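Local atomic coordinates of tapirin (Caldicellulosiruptor kristjanssonii, PDB entry 6N2B), a protein that binds cellulose and is likely to serve in cell adhesion of an extreme thermophile, through a beta-helical domain that carries calcium. Residues F215-F221 against N519-S523; I314-G318 against Y405-I409; T347-A353 against F369-T375; F473-L479 against L495-N499. One frame throughout, in Å; residues are numbered along the deposited sequence.

Interaction 1: residues F215-F221 against N519-S523; sequences FLPNYKF and NINIS
Asn519 meets Leu216 where the loop 215-221 comes alongside strand 520-522. Their backbones form a single bridge, CA of Asn519 making a C-H contact to Leu216 O, and the asparagine ND2 lies 3.6 Å from Leu216 CD1. Ile520, which opens the strand, reaches further into the loop. Its N gives Leu216 O a weak hydrogen bond of 3.3 Å, and a water links that carbonyl to Ile520 O. An extended outer arm (chi2 179°) carries CD1 of Ile520 in among the aromatic rings: it stands at the edge of the Phe215 ring, 3.7 Å from CE1, and approaches CE2 of Phe221 obliquely. Pro217 closes in on the same cluster, its CD over the centre of the Phe215 ring. CB and CG2 of Ile520 turn to Asn218, each 3.6 Å from OD1. Ile522 sets CG2 against the same amide, 3.5 Å from Asn218 ND2. Asn218 ND2 donates to Tyr219 O at 2.9 Å, from above the carbonyl plane. Replacing Asn218 by an alanine would probably leave Tyr219 O without this donor and open a gap beside Ile520 and Ile522. In the beta-helix the loop bridges strand 520-522 and strand 234-236, whose Gln235 and Thr236 touch Leu216 and Pro217. The chemistry implies an apolar interior closed by a thin polar seam: Ile522 lies over the Asn218 amide face, Ile520 against its oxygen, while its N-H braces its own loop.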
loop_
_atom_site.group_PDB
_atom_site.type_symbol
_atom_site.label_atom_id
_atom_site.label_comp_id
_atom_site.label_asym_id
_atom_site.label_seq_id
_atom_site.Cartn_x
_atom_site.Cartn_y
_atom_site.Cartn_z
ATOM N N PHE A 215 4.685 6.712 -5.828
ATOM C CA PHE A 215 3.908 7.223 -4.693
ATOM C C PHE A 215 4.845 7.299 -3.494
ATOM O O PHE A 215 5.168 6.279 -2.883
ATOM C CB PHE A 215 2.702 6.352 -4.384
ATOM C CG PHE A 215 2.020 6.714 -3.103
ATOM C CD1 PHE A 215 1.613 8.013 -2.863
ATOM C CD2 PHE A 215 1.778 5.756 -2.139
ATOM C CE1 PHE A 215 0.980 8.342 -1.687
ATOM C CE2 PHE A 215 1.152 6.083 -0.961
ATOM C CZ PHE A 215 0.752 7.374 -0.729
ATOM N N LEU A 216 5.284 8.508 -3.163
ATOM C CA LEU A 216 6.187 8.722 -2.037
ATOM C C LEU A 216 5.486 9.602 -1.019
ATOM O O LEU A 216 5.596 10.839 -1.073
ATOM C CB LEU A 216 7.498 9.351 -2.493
ATOM C CG LEU A 216 8.098 8.621 -3.709
ATOM C CD1 LEU A 216 8.827 9.564 -4.673
ATOM C CD2 LEU A 216 8.979 7.510 -3.256
ATOM N N PRO A 217 4.774 9.001 -0.069
ATOM C CA PRO A 217 4.050 9.789 0.930
ATOM C C PRO A 217 4.998 10.420 1.934
ATOM O O PRO A 217 6.168 10.045 2.070
ATOM C CB PRO A 217 3.141 8.756 1.610
ATOM C CG PRO A 217 3.871 7.495 1.501
ATOM C CD PRO A 217 4.602 7.550 0.157
ATOM N N ASN A 218 4.456 11.402 2.636
ATOM C CA ASN A 218 5.169 12.077 3.694
ATOM C C ASN A 218 5.262 11.193 4.932
ATOM O O ASN A 218 4.481 10.257 5.134
ATOM C CB ASN A 218 4.441 13.368 4.058
ATOM C CG ASN A 218 2.974 13.122 4.340
ATOM O OD1 ASN A 218 2.204 12.871 3.429
ATOM N ND2 ASN A 218 2.590 13.148 5.612
ATOM N N TYR A 219 6.219 11.532 5.783
ATOM C CA TYR A 219 6.248 11.024 7.149
ATOM C C TYR A 219 4.921 11.272 7.859
ATOM O O TYR A 219 4.373 12.375 7.799
ATOM C CB TYR A 219 7.379 11.719 7.897
ATOM C CG TYR A 219 7.546 11.312 9.332
ATOM C CD1 TYR A 219 8.143 10.101 9.657
ATOM C CD2 TYR A 219 7.142 12.157 10.363
ATOM C CE1 TYR A 219 8.319 9.734 10.964
ATOM C CE2 TYR A 219 7.314 11.800 11.673
ATOM C CZ TYR A 219 7.904 10.583 11.977
ATOM O OH TYR A 219 8.082 10.201 13.294
ATOM N N LYS A 220 4.419 10.245 8.551
ATOM C CA LYS A 220 3.110 10.286 9.205
ATOM C C LYS A 220 1.990 10.369 8.173
ATOM O O LYS A 220 1.433 11.439 7.910
ATOM C CB LYS A 220 3.028 11.456 10.191
ATOM C CG LYS A 220 3.019 11.028 11.632
ATOM C CD LYS A 220 1.605 10.597 12.056
ATOM C CE LYS A 220 1.524 10.229 13.546
ATOM N NZ LYS A 220 1.710 8.767 13.814
ATOM N N PHE A 221 1.666 9.244 7.558
ATOM C CA PHE A 221 0.624 9.200 6.544
ATOM C C PHE A 221 -0.200 7.961 6.821
ATOM O O PHE A 221 0.331 6.845 6.837
ATOM C CB PHE A 221 1.215 9.160 5.132
ATOM C CG PHE A 221 0.196 9.299 4.018
ATOM C CD1 PHE A 221 -0.420 8.181 3.472
ATOM C CD2 PHE A 221 -0.101 10.542 3.476
ATOM C CE1 PHE A 221 -1.335 8.303 2.420
ATOM C CE2 PHE A 221 -1.026 10.664 2.428
ATOM C CZ PHE A 221 -1.638 9.540 1.905
ATOM N N ASN A 519 5.224 13.135 -4.976
ATOM C CA ASN A 519 5.554 13.351 -3.572
ATOM C C ASN A 519 4.441 14.129 -2.892
ATOM O O ASN A 519 3.996 15.155 -3.415
ATOM C CB ASN A 519 6.857 14.136 -3.417
ATOM C CG ASN A 519 8.085 13.301 -3.714
ATOM O OD1 ASN A 519 8.762 12.803 -2.790
ATOM N ND2 ASN A 519 8.394 13.142 -5.008
ATOM N N ILE A 520 4.000 13.655 -1.730
ATOM C CA ILE A 520 3.244 14.489 -0.804
ATOM C C ILE A 520 4.244 15.102 0.154
ATOM O O ILE A 520 5.080 14.392 0.723
ATOM C CB ILE A 520 2.186 13.679 -0.036
ATOM C CG1 ILE A 520 1.639 12.575 -0.911
ATOM C CG2 ILE A 520 1.036 14.572 0.457
ATOM C CD1 ILE A 520 0.627 11.752 -0.230
ATOM N N ASN A 521 4.180 16.414 0.316
ATOM C CA ASN A 521 5.027 17.121 1.262
ATOM C C ASN A 521 4.148 17.965 2.158
ATOM O O ASN A 521 3.171 18.552 1.696
ATOM C CB ASN A 521 6.038 18.003 0.561
ATOM C CG ASN A 521 7.019 17.205 -0.263
ATOM O OD1 ASN A 521 7.697 16.312 0.255
ATOM N ND2 ASN A 521 7.104 17.518 -1.559
ATOM N N ILE A 522 4.488 18.019 3.442
ATOM C CA ILE A 522 3.707 18.791 4.393
ATOM C C ILE A 522 4.622 19.147 5.547
ATOM O O ILE A 522 5.518 18.378 5.907
ATOM C CB ILE A 522 2.456 18.003 4.851
ATOM C CG1 ILE A 522 1.685 18.776 5.914
ATOM C CG2 ILE A 522 2.857 16.676 5.376
ATOM C CD1 ILE A 522 0.355 18.145 6.277
ATOM N N SER A 523 4.401 20.326 6.119
ATOM C CA SER A 523 5.250 20.888 7.161
ATOM C C SER A 523 4.505 20.869 8.487
ATOM O O SER A 523 3.485 21.550 8.635
ATOM C CB SER A 523 5.656 22.313 6.802
ATOM O OG SER A 523 5.841 22.411 5.401
HETATM O O HOH W 1 7.478 13.068 0.059
#

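Interaction 2: residues I314-G318 against Y405-I409; sequences IYSDG and YPPFI
The Tyr315 ring carries Pro406 over one face, CD lying 3.6 Å from the ring centroid and 19° off the normal, displaced toward the rim; the proline CG follows toward CE2 and CZ. Tyr405 receives CB of Tyr315 over a face, 4.1 Å from its centroid, and has Asp317 OD1 at its edge. The two tyrosine rings pass obliquely, with planes at 63°, while CE2, at the edge of the Phe408 ring, lies 4.2 Å from CE2 of Tyr315. Ile409 adds CD1, 4.0 Å from Tyr315 CD2. Strand 314-316 forms one side of a rung of the parallel beta-helix, hydrogen-bonded between Ile294 and Thr296 on the preceding rung and Ile333 and Ile335 on the next; segment 405-409, entering helix 408-413 after the last rung, lies back against this wall. With CG anti to its carbonyl carbon (chi1 -49°), Tyr315 reaches into the returning chain, and its hydroxyl bonds to Glu313. At the corner after the strand, Tyr405 OH donates to Asp317 OD1 over 2.5 Å on the anti side of a carboxylate nearly coplanar with the ring. Asp317 OD2 bonds to Tyr295 OH, and Ser316 OG accepts from Gly318 N in an ST turn and bonds to Thr296 OG1.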
loop_
_atom_site.group_PDB
_atom_site.type_symbol
_atom_site.label_atom_id
_atom_site.label_comp_id
_atom_site.label_asym_id
_atom_site.label_seq_id
_atom_site.Cartn_x
_atom_site.Cartn_y
_atom_site.Cartn_z
ATOM N N ILE A 314 0.937 -16.506 1.424
ATOM C CA ILE A 314 2.116 -15.814 0.900
ATOM C C ILE A 314 2.627 -16.608 -0.292
ATOM O O ILE A 314 2.861 -17.813 -0.186
ATOM C CB ILE A 314 3.218 -15.626 1.972
ATOM C CG1 ILE A 314 4.565 -15.245 1.346
ATOM C CG2 ILE A 314 3.395 -16.867 2.809
ATOM C CD1 ILE A 314 4.593 -13.870 0.720
ATOM N N TYR A 315 2.773 -15.946 -1.431
ATOM C CA TYR A 315 3.314 -16.567 -2.630
ATOM C C TYR A 315 4.455 -15.711 -3.139
ATOM O O TYR A 315 4.316 -14.489 -3.229
ATOM C CB TYR A 315 2.251 -16.714 -3.718
ATOM C CG TYR A 315 0.964 -17.326 -3.226
ATOM C CD1 TYR A 315 0.841 -18.697 -3.086
ATOM C CD2 TYR A 315 -0.128 -16.534 -2.894
ATOM C CE1 TYR A 315 -0.348 -19.271 -2.632
ATOM C CE2 TYR A 315 -1.315 -17.095 -2.453
ATOM C CZ TYR A 315 -1.416 -18.466 -2.314
ATOM O OH TYR A 315 -2.577 -19.040 -1.861
ATOM N N SER A 316 5.578 -16.338 -3.472
ATOM C CA SER A 316 6.726 -15.537 -3.865
ATOM C C SER A 316 7.604 -16.280 -4.855
ATOM O O SER A 316 8.049 -17.401 -4.588
ATOM C CB SER A 316 7.554 -15.129 -2.654
ATOM O OG SER A 316 8.588 -14.261 -3.070
ATOM N N ASP A 317 7.854 -15.638 -5.990
ATOM C CA ASP A 317 8.779 -16.134 -6.997
ATOM C C ASP A 317 10.238 -15.892 -6.613
ATOM O O ASP A 317 11.133 -16.173 -7.422
ATOM C CB ASP A 317 8.464 -15.486 -8.349
ATOM C CG ASP A 317 7.148 -15.983 -8.946
ATOM O OD1 ASP A 317 6.604 -16.986 -8.436
ATOM O OD2 ASP A 317 6.653 -15.384 -9.928
ATOM N N GLY A 318 10.479 -15.389 -5.395
ATOM C CA GLY A 318 11.802 -15.055 -4.895
ATOM C C GLY A 318 11.997 -15.451 -3.441
ATOM O O GLY A 318 11.311 -16.345 -2.940
ATOM N N TYR A 405 -0.249 -21.699 -7.758
ATOM C CA TYR A 405 -0.630 -20.338 -7.395
ATOM C C TYR A 405 -2.122 -20.151 -7.632
ATOM O O TYR A 405 -2.673 -20.703 -8.590
ATOM C CB TYR A 405 0.136 -19.302 -8.219
ATOM C CG TYR A 405 1.525 -18.970 -7.726
ATOM C CD1 TYR A 405 2.053 -19.561 -6.578
ATOM C CD2 TYR A 405 2.313 -18.063 -8.418
ATOM C CE1 TYR A 405 3.338 -19.243 -6.145
ATOM C CE2 TYR A 405 3.580 -17.750 -8.002
ATOM C CZ TYR A 405 4.095 -18.329 -6.873
ATOM O OH TYR A 405 5.366 -17.977 -6.481
ATOM N N PRO A 406 -2.806 -19.380 -6.800
ATOM C CA PRO A 406 -4.205 -19.057 -7.069
ATOM C C PRO A 406 -4.316 -18.069 -8.223
ATOM O O PRO A 406 -3.328 -17.426 -8.610
ATOM C CB PRO A 406 -4.679 -18.454 -5.739
ATOM C CG PRO A 406 -3.444 -17.862 -5.154
ATOM C CD PRO A 406 -2.295 -18.720 -5.588
ATOM N N PRO A 407 -5.498 -17.937 -8.830
ATOM C CA PRO A 407 -5.581 -17.205 -10.105
ATOM C C PRO A 407 -5.469 -15.693 -10.005
ATOM O O PRO A 407 -5.207 -15.051 -11.034
ATOM C CB PRO A 407 -6.956 -17.609 -10.651
ATOM C CG PRO A 407 -7.727 -18.072 -9.442
ATOM C CD PRO A 407 -6.716 -18.725 -8.560
ATOM N N PHE A 408 -5.645 -15.097 -8.819
ATOM C CA PHE A 408 -5.588 -13.635 -8.738
ATOM C C PHE A 408 -4.230 -13.104 -9.161
ATOM O O PHE A 408 -4.128 -11.968 -9.639
ATOM C CB PHE A 408 -5.938 -13.136 -7.322
ATOM C CG PHE A 408 -4.808 -13.235 -6.322
ATOM C CD1 PHE A 408 -3.877 -12.226 -6.200
ATOM C CD2 PHE A 408 -4.710 -14.322 -5.473
ATOM C CE1 PHE A 408 -2.842 -12.314 -5.280
ATOM C CE2 PHE A 408 -3.686 -14.406 -4.546
ATOM C CZ PHE A 408 -2.746 -13.397 -4.452
ATOM N N ILE A 409 -3.179 -13.904 -8.985
ATOM C CA ILE A 409 -1.840 -13.448 -9.327
ATOM C C ILE A 409 -1.760 -13.127 -10.812
ATOM O O ILE A 409 -1.347 -12.032 -11.210
ATOM C CB ILE A 409 -0.797 -14.495 -8.906
ATOM C CG1 ILE A 409 -0.763 -14.592 -7.385
ATOM C CG2 ILE A 409 0.589 -14.132 -9.473
ATOM C CD1 ILE A 409 -0.133 -15.842 -6.875
#

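Interaction 3: residues T347-A353 against F369-T375; sequences TTIKSGA and FIEAGAT
Thr347 O accepts from Phe369 N at 3.0 Å, the first of the backbone bonds that run between strands 346-349 and 367-370, which are parallel. Ile349 turns both its N and its O to the next strand, its N donating to Phe369 O and its O accepting from Glu371 N, each at 2.9 Å. Beyond the strands, Thr375 N resumes the pairing with Ala353 O, while Gly352 N reaches Gly373 O only weakly. This is the repeat of a parallel beta-helix: two successive rungs turn the corner alike, each through a type II turn, Lys350 to Ala353 lying alongside Glu371 to Ala374, with a glycine at the third place of each, where positive phi is needed.

Charged and polar side-chain contacts converge on Glu371. Its chain, extended beyond CG (chi2 178°), runs beside Lys350 in the same direction; Glu371 OE1 accepts from Ser351 N at 3.0 Å on the anti side, and Glu371 OE2 forms a salt bridge with Lys350 NZ at 3.6 Å. A leucine in place of Glu371 would probably strip Ser351 N of its side-chain acceptor and Lys350 of this counter-charge.

Apolar contacts divide between the faces of the strands. On the face bearing Ile349 and Ile370, which adjoins Leu355 of another wall, Ile349 CG2 packs 3.8 Å from Ala374 CB, and its CB stands 4.4 Å from Ile370 CG2. On the other face Thr348 and Phe369 lie side by side, the threonine CG2 coming obliquely to the ring, whose edge also receives Glu371 CG.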
loop_
_atom_site.group_PDB
_atom_site.type_symbol
_atom_site.label_atom_id
_atom_site.label_comp_id
_atom_site.label_asym_id
_atom_site.label_seq_id
_atom_site.Cartn_x
_atom_site.Cartn_y
_atom_site.Cartn_z
ATOM N N THR A 347 10.355 -17.247 11.987
ATOM C CA THR A 347 9.218 -17.534 11.127
ATOM C C THR A 347 8.452 -18.690 11.734
ATOM O O THR A 347 9.020 -19.770 11.922
ATOM C CB THR A 347 9.650 -17.879 9.711
ATOM O OG1 THR A 347 10.432 -16.806 9.184
ATOM C CG2 THR A 347 8.435 -18.088 8.840
ATOM N N THR A 348 7.172 -18.462 12.029
ATOM C CA THR A 348 6.279 -19.454 12.611
ATOM C C THR A 348 5.250 -19.896 11.574
ATOM O O THR A 348 4.521 -19.067 11.022
ATOM C CB THR A 348 5.574 -18.893 13.847
ATOM O OG1 THR A 348 6.550 -18.503 14.815
ATOM C CG2 THR A 348 4.652 -19.939 14.466
ATOM N N ILE A 349 5.186 -21.196 11.318
ATOM C CA ILE A 349 4.071 -21.793 10.593
ATOM C C ILE A 349 3.001 -22.105 11.630
ATOM O O ILE A 349 3.219 -22.928 12.520
ATOM C CB ILE A 349 4.507 -23.054 9.835
ATOM C CG1 ILE A 349 5.885 -22.835 9.201
ATOM C CG2 ILE A 349 3.475 -23.462 8.787
ATOM C CD1 ILE A 349 5.945 -21.683 8.193
ATOM N N LYS A 350 1.864 -21.425 11.548
ATOM C CA LYS A 350 0.830 -21.599 12.557
ATOM C C LYS A 350 0.025 -22.862 12.284
ATOM O O LYS A 350 0.040 -23.409 11.177
ATOM C CB LYS A 350 -0.105 -20.390 12.600
ATOM C CG LYS A 350 0.564 -19.093 13.010
ATOM C CD LYS A 350 -0.189 -18.430 14.160
ATOM C CE LYS A 350 0.156 -19.037 15.506
ATOM N NZ LYS A 350 -0.860 -18.769 16.576
ATOM N N SER A 351 -0.694 -23.313 13.315
ATOM C CA SER A 351 -1.422 -24.579 13.248
ATOM C C SER A 351 -2.347 -24.611 12.045
ATOM O O SER A 351 -3.060 -23.644 11.758
ATOM C CB SER A 351 -2.245 -24.796 14.519
ATOM O OG SER A 351 -1.488 -24.513 15.681
ATOM N N GLY A 352 -2.345 -25.741 11.350
ATOM C CA GLY A 352 -3.164 -25.924 10.180
ATOM C C GLY A 352 -2.541 -25.439 8.889
ATOM O O GLY A 352 -3.020 -25.808 7.810
ATOM N N ALA A 353 -1.479 -24.640 8.969
ATOM C CA ALA A 353 -0.853 -24.050 7.798
ATOM C C ALA A 353 0.189 -24.991 7.192
ATOM O O ALA A 353 0.717 -25.888 7.857
ATOM C CB ALA A 353 -0.207 -22.712 8.166
ATOM N N PHE A 369 9.726 -22.007 13.789
ATOM C CA PHE A 369 8.856 -22.776 14.657
ATOM C C PHE A 369 7.694 -23.318 13.837
ATOM O O PHE A 369 7.006 -22.558 13.159
ATOM C CB PHE A 369 8.360 -21.904 15.806
ATOM C CG PHE A 369 7.691 -22.659 16.906
ATOM C CD1 PHE A 369 6.327 -22.935 16.850
ATOM C CD2 PHE A 369 8.412 -23.065 18.018
ATOM C CE1 PHE A 369 5.691 -23.627 17.886
ATOM C CE2 PHE A 369 7.790 -23.760 19.058
ATOM C CZ PHE A 369 6.429 -24.038 18.993
ATOM N N ILE A 370 7.486 -24.626 13.887
ATOM C CA ILE A 370 6.359 -25.266 13.223
ATOM C C ILE A 370 5.361 -25.695 14.292
ATOM O O ILE A 370 5.670 -26.530 15.153
ATOM C CB ILE A 370 6.816 -26.450 12.366
ATOM C CG1 ILE A 370 7.997 -25.997 11.516
ATOM C CG2 ILE A 370 5.674 -26.962 11.498
ATOM C CD1 ILE A 370 8.786 -27.102 10.959
ATOM N N GLU A 371 4.169 -25.116 14.248
ATOM C CA GLU A 371 3.227 -25.411 15.308
ATOM C C GLU A 371 2.580 -26.766 15.070
ATOM O O GLU A 371 2.683 -27.360 13.989
ATOM C CB GLU A 371 2.172 -24.312 15.422
ATOM C CG GLU A 371 2.651 -23.131 16.255
ATOM C CD GLU A 371 1.635 -22.003 16.334
ATOM O OE1 GLU A 371 0.546 -22.131 15.720
ATOM O OE2 GLU A 371 1.939 -20.990 17.014
ATOM N N ALA A 372 1.928 -27.263 16.118
ATOM C CA ALA A 372 1.222 -28.530 16.025
ATOM C C ALA A 372 0.176 -28.460 14.923
ATOM O O ALA A 372 -0.572 -27.488 14.820
ATOM C CB ALA A 372 0.567 -28.864 17.362
ATOM N N GLY A 373 0.126 -29.489 14.090
ATOM C CA GLY A 373 -0.803 -29.482 12.988
ATOM C C GLY A 373 -0.356 -28.681 11.791
ATOM O O GLY A 373 -1.062 -28.690 10.773
ATOM N N ALA A 374 0.787 -27.994 11.876
ATOM C CA ALA A 374 1.390 -27.316 10.737
ATOM C C ALA A 374 2.412 -28.226 10.055
ATOM O O ALA A 374 2.767 -29.291 10.562
ATOM C CB ALA A 374 2.043 -26.011 11.178
ATOM N N THR A 375 2.898 -27.783 8.895
ATOM C CA THR A 375 3.816 -28.566 8.069
ATOM C C THR A 375 4.664 -27.647 7.198
ATOM O O THR A 375 4.130 -26.781 6.501
ATOM C CB THR A 375 3.051 -29.545 7.171
ATOM O OG1 THR A 375 2.286 -30.455 7.973
ATOM C CG2 THR A 375 4.017 -30.310 6.299
#

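Interaction 4: residues F473-L479 against L495-N499; sequences FPSNVRL and LPLYN
Two type I turns, Pro474 to Val477 and Leu495 to Tyr498, face each other where Phe473 meets Pro496 and, beside them, Leu497 enters between Phe473, Val477 and Leu479. The proline is laid on the aromatic ring in a CH-pi contact: Pro496 CD stands 3.7 Å from the Phe473 centroid and only 7° from the ring normal, so it lies over the middle of the face. CG anti to the backbone N (chi1 -168°) places the Phe473 ring against the other turn. Pro496 CG lies 3.5 Å from Phe473 O, and Pro496 O 3.4 Å from Ser475 CB.

This pairing sits at the calcium-bearing end of the domain, between helix 459-470 and the strands that continue the beta-helix. Phe473 follows that helix closely and touches its Val466 and Asn467; strand 478-483, which begins just after the first turn, runs between strands 448-453 and 510-513. Phe473 lies about 8 Å, side chain to side chain, from the calcium ligand Glu465.

Leu497 divides its two methyls. Leu497 CD2 turns to the first turn, 3.6 Å from Ser475 O and 4.2 Å from Val477 CG1, and also approaches Phe473 CE1 obliquely. Leu497 CD1 goes to the strand instead, meeting Leu479 CD1 at 3.7 Å with the side chains crossing at about a right angle. Behind them, Leu505 touches Leu497 and Ile507 touches Leu479, both from strand 504-508. Within each turn the chain is closed by its own backbone bond, Val477 N to Pro474 O and Tyr498 N to Leu495 O.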
loop_
_atom_site.group_PDB
_atom_site.type_symbol
_atom_site.label_atom_id
_atom_site.label_comp_id
_atom_site.label_asym_id
_atom_site.label_seq_id
_atom_site.Cartn_x
_atom_site.Cartn_y
_atom_site.Cartn_z
ATOM N N PHE A 473 -15.661 26.889 2.688
ATOM C CA PHE A 473 -14.751 25.742 2.718
ATOM C C PHE A 473 -15.025 25.015 4.030
ATOM O O PHE A 473 -14.307 25.191 5.023
ATOM C CB PHE A 473 -13.293 26.210 2.611
ATOM C CG PHE A 473 -12.289 25.114 2.342
ATOM C CD1 PHE A 473 -12.585 23.772 2.582
ATOM C CD2 PHE A 473 -11.029 25.433 1.867
ATOM C CE1 PHE A 473 -11.645 22.778 2.343
ATOM C CE2 PHE A 473 -10.081 24.438 1.617
ATOM C CZ PHE A 473 -10.389 23.119 1.849
ATOM N N PRO A 474 -16.107 24.234 4.094
ATOM C CA PRO A 474 -16.472 23.605 5.369
ATOM C C PRO A 474 -15.527 22.464 5.678
ATOM O O PRO A 474 -15.007 21.798 4.778
ATOM C CB PRO A 474 -17.903 23.104 5.135
ATOM C CG PRO A 474 -18.000 22.885 3.654
ATOM C CD PRO A 474 -16.997 23.809 2.990
ATOM N N SER A 475 -15.293 22.251 6.971
ATOM C CA SER A 475 -14.314 21.251 7.371
ATOM C C SER A 475 -14.717 19.850 6.933
ATOM O O SER A 475 -13.844 18.992 6.761
ATOM C CB SER A 475 -14.119 21.301 8.883
ATOM O OG SER A 475 -15.271 20.822 9.559
ATOM N N ASN A 476 -16.008 19.608 6.712
ATOM C CA ASN A 476 -16.504 18.284 6.358
ATOM C C ASN A 476 -16.483 18.004 4.850
ATOM O O ASN A 476 -16.983 16.956 4.427
ATOM C CB ASN A 476 -17.925 18.078 6.936
ATOM C CG ASN A 476 -19.037 18.784 6.119
ATOM O OD1 ASN A 476 -18.773 19.578 5.215
ATOM N ND2 ASN A 476 -20.291 18.474 6.446
ATOM N N VAL A 477 -15.910 18.890 4.030
ATOM C CA VAL A 477 -16.002 18.700 2.581
ATOM C C VAL A 477 -15.229 17.454 2.157
ATOM O O VAL A 477 -14.133 17.176 2.652
ATOM C CB VAL A 477 -15.536 19.953 1.809
ATOM C CG1 VAL A 477 -14.067 20.249 2.032
ATOM C CG2 VAL A 477 -15.809 19.776 0.331
ATOM N N ARG A 478 -15.839 16.661 1.284
ATOM C CA ARG A 478 -15.180 15.508 0.690
ATOM C C ARG A 478 -14.312 15.997 -0.458
ATOM O O ARG A 478 -14.810 16.647 -1.389
ATOM C CB ARG A 478 -16.207 14.492 0.196
ATOM C CG ARG A 478 -17.089 13.929 1.288
ATOM C CD ARG A 478 -16.393 12.752 1.924
ATOM N NE ARG A 478 -16.908 12.457 3.256
ATOM C CZ ARG A 478 -17.969 11.698 3.492
ATOM N NH1 ARG A 478 -18.642 11.152 2.489
ATOM N NH2 ARG A 478 -18.359 11.500 4.737
ATOM N N LEU A 479 -13.023 15.677 -0.394
ATOM C CA LEU A 479 -12.021 16.206 -1.305
ATOM C C LEU A 479 -11.430 15.086 -2.154
ATOM O O LEU A 479 -10.949 14.080 -1.622
ATOM C CB LEU A 479 -10.925 16.899 -0.507
ATOM C CG LEU A 479 -10.423 18.277 -0.878
ATOM C CD1 LEU A 479 -9.020 18.434 -0.314
ATOM C CD2 LEU A 479 -10.445 18.467 -2.376
ATOM N N LEU A 495 -5.582 25.081 6.353
ATOM C CA LEU A 495 -6.709 24.352 5.764
ATOM C C LEU A 495 -7.715 23.977 6.851
ATOM O O LEU A 495 -7.321 23.606 7.962
ATOM C CB LEU A 495 -6.236 23.083 5.063
ATOM C CG LEU A 495 -5.171 23.250 3.981
ATOM C CD1 LEU A 495 -4.638 21.906 3.560
ATOM C CD2 LEU A 495 -5.748 23.959 2.782
ATOM N N PRO A 496 -9.023 24.076 6.588
ATOM C CA PRO A 496 -9.999 23.684 7.611
ATOM C C PRO A 496 -10.035 22.188 7.841
ATOM O O PRO A 496 -10.716 21.731 8.769
ATOM C CB PRO A 496 -11.334 24.200 7.046
ATOM C CG PRO A 496 -10.984 25.084 5.945
ATOM C CD PRO A 496 -9.690 24.593 5.388
ATOM N N LEU A 497 -9.338 21.424 7.002
ATOM C CA LEU A 497 -9.177 19.990 7.174
ATOM C C LEU A 497 -8.193 19.646 8.283
ATOM O O LEU A 497 -8.126 18.477 8.686
ATOM C CB LEU A 497 -8.716 19.363 5.850
ATOM C CG LEU A 497 -9.473 19.828 4.605
ATOM C CD1 LEU A 497 -8.778 19.386 3.303
ATOM C CD2 LEU A 497 -10.904 19.304 4.669
ATOM N N TYR A 498 -7.430 20.628 8.774
ATOM C CA TYR A 498 -6.463 20.391 9.835
ATOM C C TYR A 498 -7.183 20.238 11.164
ATOM O O TYR A 498 -8.017 21.071 11.527
ATOM C CB TYR A 498 -5.447 21.528 9.915
ATOM C CG TYR A 498 -4.516 21.390 11.089
ATOM C CD1 TYR A 498 -3.440 20.501 11.048
ATOM C CD2 TYR A 498 -4.719 22.126 12.248
ATOM C CE1 TYR A 498 -2.582 20.360 12.131
ATOM C CE2 TYR A 498 -3.873 21.990 13.337
ATOM C CZ TYR A 498 -2.806 21.104 13.278
ATOM O OH TYR A 498 -1.967 20.971 14.368
ATOM N N ASN A 499 -6.871 19.158 11.874
ATOM C CA ASN A 499 -7.415 18.873 13.192
ATOM C C ASN A 499 -6.328 19.214 14.200
ATOM O O ASN A 499 -5.265 18.567 14.193
ATOM C CB ASN A 499 -7.813 17.396 13.289
ATOM C CG ASN A 499 -8.471 17.011 14.623
ATOM O OD1 ASN A 499 -8.353 17.708 15.628
ATOM N ND2 ASN A 499 -9.152 15.860 14.626
#

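How the interactions relate
Interactions 2, 3 and 4 all lie, in sequence, inside the long loop closed by interaction 1, which brings together residues almost 300 positions apart. Interaction 3 is nested again within interaction 2; their centres are 20 Å apart, and they represent two ways of holding rungs: neighbour on neighbour, and a returning chain laid against the wall. Interaction 4 lies on the same side of the chain's centre as interaction 1, 18 Å away between centres, whereas 48 Å separate it from interaction 3. Of the four, only interaction 4 approaches the calcium site: the Leu479 side chain is about 13 Å from the ion, while the others lie away from it.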